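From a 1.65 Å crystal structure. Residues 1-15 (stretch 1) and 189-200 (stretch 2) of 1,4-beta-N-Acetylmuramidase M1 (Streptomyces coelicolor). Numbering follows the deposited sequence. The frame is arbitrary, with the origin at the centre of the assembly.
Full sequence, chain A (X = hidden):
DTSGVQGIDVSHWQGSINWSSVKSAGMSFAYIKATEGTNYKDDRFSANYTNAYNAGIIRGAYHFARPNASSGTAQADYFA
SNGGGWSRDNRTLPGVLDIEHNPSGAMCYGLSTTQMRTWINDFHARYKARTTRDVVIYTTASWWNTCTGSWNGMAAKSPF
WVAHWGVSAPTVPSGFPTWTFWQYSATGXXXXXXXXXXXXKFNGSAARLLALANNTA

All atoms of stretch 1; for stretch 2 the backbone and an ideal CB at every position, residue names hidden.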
# COMPACT_ATOMS: atom_id res chain seq x y z
N ASP A 1 -5.31 -16.68 1.63
CA ASP A 1 -4.23 -17.65 1.97
C ASP A 1 -3.58 -17.11 3.24
O ASP A 1 -2.89 -16.10 3.21
CB ASP A 1 -3.22 -17.70 0.81
CG ASP A 1 -2.10 -18.70 1.04
OD1 ASP A 1 -1.75 -18.97 2.20
OD2 ASP A 1 -1.54 -19.19 0.03
N THR A 2 -3.80 -17.81 4.36
CA THR A 2 -3.28 -17.37 5.65
C THR A 2 -1.91 -17.91 5.98
O THR A 2 -1.42 -17.71 7.10
CB THR A 2 -4.24 -17.79 6.80
OG1 THR A 2 -4.31 -19.23 6.87
CG2 THR A 2 -5.65 -17.23 6.57
N SER A 3 -1.27 -18.58 5.03
CA SER A 3 0.05 -19.18 5.28
C SER A 3 1.24 -18.23 5.15
O SER A 3 1.14 -17.16 4.57
CB SER A 3 0.25 -20.38 4.34
OG SER A 3 0.59 -19.96 3.02
N GLY A 4 2.38 -18.65 5.70
CA GLY A 4 3.58 -17.85 5.61
C GLY A 4 3.49 -16.50 6.31
O GLY A 4 2.75 -16.34 7.29
N VAL A 5 4.25 -15.54 5.79
CA VAL A 5 4.30 -14.19 6.36
C VAL A 5 2.97 -13.47 6.10
O VAL A 5 2.52 -13.34 4.96
CB VAL A 5 5.50 -13.41 5.76
CG1 VAL A 5 5.49 -11.97 6.27
CG2 VAL A 5 6.83 -14.10 6.15
N GLN A 6 2.35 -13.00 7.18
CA GLN A 6 1.03 -12.37 7.13
C GLN A 6 1.00 -10.96 7.69
O GLN A 6 1.82 -10.60 8.52
CB GLN A 6 0.05 -13.23 7.94
CG GLN A 6 -0.23 -14.59 7.33
CD GLN A 6 -1.19 -14.49 6.16
OE1 GLN A 6 -2.25 -13.85 6.26
NE2 GLN A 6 -0.82 -15.12 5.04
N GLY A 7 0.02 -10.18 7.24
CA GLY A 7 -0.10 -8.82 7.75
C GLY A 7 -1.50 -8.28 7.57
O GLY A 7 -2.40 -9.01 7.13
N ILE A 8 -1.69 -7.02 7.92
CA ILE A 8 -2.99 -6.37 7.76
C ILE A 8 -2.77 -4.97 7.24
O ILE A 8 -1.64 -4.52 7.11
CB ILE A 8 -3.77 -6.25 9.10
CG1 ILE A 8 -2.96 -5.42 10.11
CG2 ILE A 8 -4.07 -7.65 9.67
CD1 ILE A 8 -3.73 -5.12 11.41
N ASP A 9 -3.85 -4.31 6.86
CA ASP A 9 -3.76 -2.90 6.48
C ASP A 9 -4.99 -2.29 7.11
O ASP A 9 -6.05 -2.94 7.22
CB ASP A 9 -3.69 -2.65 4.96
CG ASP A 9 -4.92 -3.12 4.21
OD1 ASP A 9 -5.93 -2.37 4.15
OD2 ASP A 9 -4.85 -4.24 3.68
N VAL A 10 -4.85 -1.06 7.58
CA VAL A 10 -5.94 -0.40 8.29
C VAL A 10 -6.00 1.08 8.00
O VAL A 10 -5.05 1.66 7.49
CB VAL A 10 -5.77 -0.53 9.82
CG1 VAL A 10 -5.64 -1.98 10.23
CG2 VAL A 10 -4.52 0.24 10.27
N SER A 11 -7.13 1.69 8.36
CA SER A 11 -7.34 3.12 8.23
C SER A 11 -8.21 3.50 9.43
O SER A 11 -8.44 2.68 10.31
CB SER A 11 -8.07 3.47 6.93
OG SER A 11 -9.41 2.97 6.92
N HIS A 12 -8.69 4.74 9.46
CA HIS A 12 -9.51 5.16 10.59
C HIS A 12 -10.76 4.29 10.73
O HIS A 12 -11.35 4.24 11.80
CB HIS A 12 -9.92 6.64 10.45
CG HIS A 12 -11.18 6.83 9.67
ND1 HIS A 12 -11.25 6.64 8.31
CD2 HIS A 12 -12.44 7.11 10.08
CE1 HIS A 12 -12.50 6.80 7.91
NE2 HIS A 12 -13.24 7.09 8.97
N TRP A 13 -11.16 3.60 9.66
CA TRP A 13 -12.35 2.75 9.75
C TRP A 13 -12.20 1.65 10.79
O TRP A 13 -13.20 1.14 11.32
CB TRP A 13 -12.67 2.09 8.40
CG TRP A 13 -13.19 3.03 7.35
CD1 TRP A 13 -12.55 3.41 6.21
CD2 TRP A 13 -14.47 3.68 7.34
NE1 TRP A 13 -13.35 4.26 5.48
CE2 TRP A 13 -14.53 4.44 6.14
CE3 TRP A 13 -15.57 3.69 8.21
CZ2 TRP A 13 -15.65 5.20 5.80
CZ3 TRP A 13 -16.68 4.46 7.87
CH2 TRP A 13 -16.72 5.20 6.67
N GLN A 14 -10.96 1.27 11.09
CA GLN A 14 -10.71 0.22 12.07
C GLN A 14 -10.70 0.71 13.52
O GLN A 14 -10.54 -0.09 14.44
CB GLN A 14 -9.39 -0.51 11.75
CG GLN A 14 -9.55 -1.59 10.68
CD GLN A 14 -10.05 -1.05 9.36
OE1 GLN A 14 -9.41 -0.19 8.75
NE2 GLN A 14 -11.19 -1.56 8.91
N GLY A 15 -10.89 2.01 13.71
CA GLY A 15 -10.94 2.57 15.06
C GLY A 15 -9.69 2.41 15.90
O GLY A 15 -8.57 2.47 15.40
N UNK A 189 -10.48 -11.34 10.69
CA UNK A 189 -10.49 -11.09 12.12
C UNK A 189 -9.06 -11.17 12.61
O UNK A 189 -8.28 -12.03 12.16
CB UNK A 189 -11.39 -12.08 12.86
N UNK A 190 -8.69 -10.25 13.49
CA UNK A 190 -7.36 -10.26 14.08
C UNK A 190 -7.47 -9.67 15.47
O UNK A 190 -8.16 -8.66 15.68
CB UNK A 190 -6.36 -9.49 13.22
N UNK A 191 -6.83 -10.31 16.43
CA UNK A 191 -6.85 -9.80 17.79
C UNK A 191 -6.36 -8.36 17.80
O UNK A 191 -5.40 -8.02 17.09
CB UNK A 191 -5.99 -10.67 18.71
N UNK A 192 -7.02 -7.52 18.58
CA UNK A 192 -6.61 -6.12 18.66
C UNK A 192 -7.38 -5.20 17.74
O UNK A 192 -7.34 -3.99 17.91
CB UNK A 192 -5.12 -6.00 18.34
N UNK A 193 -8.07 -5.77 16.75
CA UNK A 193 -8.88 -4.96 15.85
C UNK A 193 -10.32 -5.42 15.99
O UNK A 193 -10.62 -6.61 15.90
CB UNK A 193 -8.40 -5.07 14.40
N UNK A 194 -11.22 -4.47 16.22
CA UNK A 194 -12.63 -4.82 16.34
C UNK A 194 -13.30 -4.72 14.97
O UNK A 194 -13.23 -3.68 14.31
CB UNK A 194 -13.33 -3.91 17.35
N UNK A 195 -13.93 -5.81 14.55
CA UNK A 195 -14.62 -5.82 13.27
C UNK A 195 -13.80 -6.31 12.09
O UNK A 195 -12.71 -6.87 12.25
CB UNK A 195 -15.12 -4.41 12.96
N UNK A 196 -14.33 -6.09 10.90
CA UNK A 196 -13.67 -6.52 9.67
C UNK A 196 -12.30 -5.88 9.47
O UNK A 196 -12.14 -4.67 9.63
CB UNK A 196 -14.56 -6.20 8.47
N UNK A 197 -11.32 -6.69 9.13
CA UNK A 197 -9.99 -6.16 8.86
C UNK A 197 -9.46 -6.74 7.55
O UNK A 197 -9.77 -7.88 7.20
CB UNK A 197 -9.04 -6.47 10.01
N UNK A 198 -8.71 -5.93 6.81
CA UNK A 198 -8.10 -6.36 5.56
C UNK A 198 -6.89 -7.22 5.91
O UNK A 198 -6.04 -6.80 6.71
CB UNK A 198 -7.70 -5.17 4.69
N UNK A 199 -6.80 -8.40 5.30
CA UNK A 199 -5.68 -9.31 5.55
C UNK A 199 -4.83 -9.45 4.31
O UNK A 199 -5.35 -9.56 3.18
CB UNK A 199 -6.18 -10.68 6.00
N UNK A 200 -3.52 -9.46 4.52
CA UNK A 200 -2.55 -9.54 3.43
C UNK A 200 -1.53 -10.64 3.64
O UNK A 200 -1.21 -11.00 4.79
CB UNK A 200 -1.83 -8.20 3.27

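Position 189 has no atom of stretch 1 near its CB, so many residues would suit. It is Arg189, whose guanidinium forms a salt bridge with the side chain at 196. At position 190 the CB points toward stretch 1 and lies 4.6 Å from Ile8 CG2, which favours an aliphatic group. Val190 supplies one, its CG1 4.5 Å from Ile8 CG2.

Positions 191 and 192 are the middle of a type II turn, out of reach of stretch 1. The first could hold almost anything and is Gly191; the second, at phi 95°, would jam a CB against the preceding carbonyl, and Gly192 avoids this.

At position 193 the CB points sideways, 5.2 Å from Gln14 CG and near the end of Ile8. A medium-sized apolar side chain fits, and Val193 touches both: its CG1 is 3.9 Å from Gln14 CG, and its CG2 is 4.3 Å from Ile8 CD1. Position 194 tolerates many residues. It is Ser194, where a water accepts from Ser194 N and donates to Gln14 O. Position 195, at phi 93° and psi -168°, again calls for glycine and is Gly195.

Position 196 also leaves its side chain free. Asp196 turns its carboxylate away to Arg189, while its backbone O accepts a weak hydrogen bond from Gln14 NE2 (3.3 Å). The CB at 197 lies 5.0 Å from Gln14 CG and 5.1 Å from Ile8 CG2, a site for a branched aliphatic residue. Val197 places CG2 4.1 Å from Ile8 CB and 4.2 Å from Val10 CG1.

At 198 the ideal CB is only 3.2 Å from Asp9 OD2, so a small or polar side chain, preferably a donor, would be expected. The residue is Asp198; its OD2 lies 2.6 Å from Asp9 OD1, so close that an acid group probably holds a proton.

The firm antiparallel pairing is at 199 and 200, opposite Ile8 and Gly7. Position 199 shares a face with Ile8, and Gln6 OE1 lies 5.1 Å from its CB; a long donor-bearing side chain suits. Arg199 reaches out so that Thr2 CG2 covers one guanidinium face, and its NE donates to a water that itself donates to Gln6 OE1 and Gly7 O.

At 200, the CB lies on the same face of the sheet as Asp9, whose OD2 is 5.0 Å away, and across from Gly7, which has no side chain, inviting a donor a bond or two beyond CB, such as an amide. Asn200 ND2 donates to Asp9 OD2 at 2.8 Å, while its backbone exchanges two hydrogen bonds with Gly7, N to O and O to N, each 2.9 Å.

Stretch 2 189-200: RVGGVSGDVDRN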
# COMPACT_ATOMS: atom_id res chain seq x y z
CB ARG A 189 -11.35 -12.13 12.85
CG ARG A 189 -12.84 -11.95 12.66
CD ARG A 189 -13.30 -10.66 13.31
NE ARG A 189 -14.74 -10.47 13.20
CZ ARG A 189 -15.36 -9.97 12.14
NH1 ARG A 189 -14.68 -9.58 11.06
NH2 ARG A 189 -16.69 -9.83 12.15
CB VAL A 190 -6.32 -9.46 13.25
CG1 VAL A 190 -6.60 -7.96 13.35
CG2 VAL A 190 -4.91 -9.76 13.74
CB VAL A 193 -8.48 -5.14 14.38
CG1 VAL A 193 -9.41 -4.33 13.49
CG2 VAL A 193 -7.04 -4.69 14.18
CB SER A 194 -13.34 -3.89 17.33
OG SER A 194 -12.90 -4.12 18.65
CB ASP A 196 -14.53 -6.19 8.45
CG ASP A 196 -15.79 -7.03 8.37
OD1 ASP A 196 -15.84 -8.13 8.97
OD2 ASP A 196 -16.74 -6.59 7.69
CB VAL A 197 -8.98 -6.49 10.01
CG1 VAL A 197 -8.63 -7.97 10.01
CG2 VAL A 197 -7.73 -5.62 9.84
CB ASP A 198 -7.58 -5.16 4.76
CG ASP A 198 -8.69 -4.27 4.24
OD1 ASP A 198 -9.85 -4.70 4.18
OD2 ASP A 198 -8.37 -3.11 3.86
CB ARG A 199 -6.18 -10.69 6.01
CG ARG A 199 -6.95 -10.65 7.33
CD ARG A 199 -7.09 -12.04 7.95
NE ARG A 199 -5.78 -12.62 8.22
CZ ARG A 199 -5.59 -13.83 8.74
NH1 ARG A 199 -6.63 -14.58 9.06
NH2 ARG A 199 -4.35 -14.29 8.93
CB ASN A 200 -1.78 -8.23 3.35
CG ASN A 200 -2.68 -7.06 3.10
OD1 ASN A 200 -3.21 -6.91 2.01
ND2 ASN A 200 -2.89 -6.25 4.13
O HOH W 1 -3.21 -11.67 7.59
O HOH W 2 -8.78 -3.16 7.41
O HOH W 3 -10.41 -1.81 16.37
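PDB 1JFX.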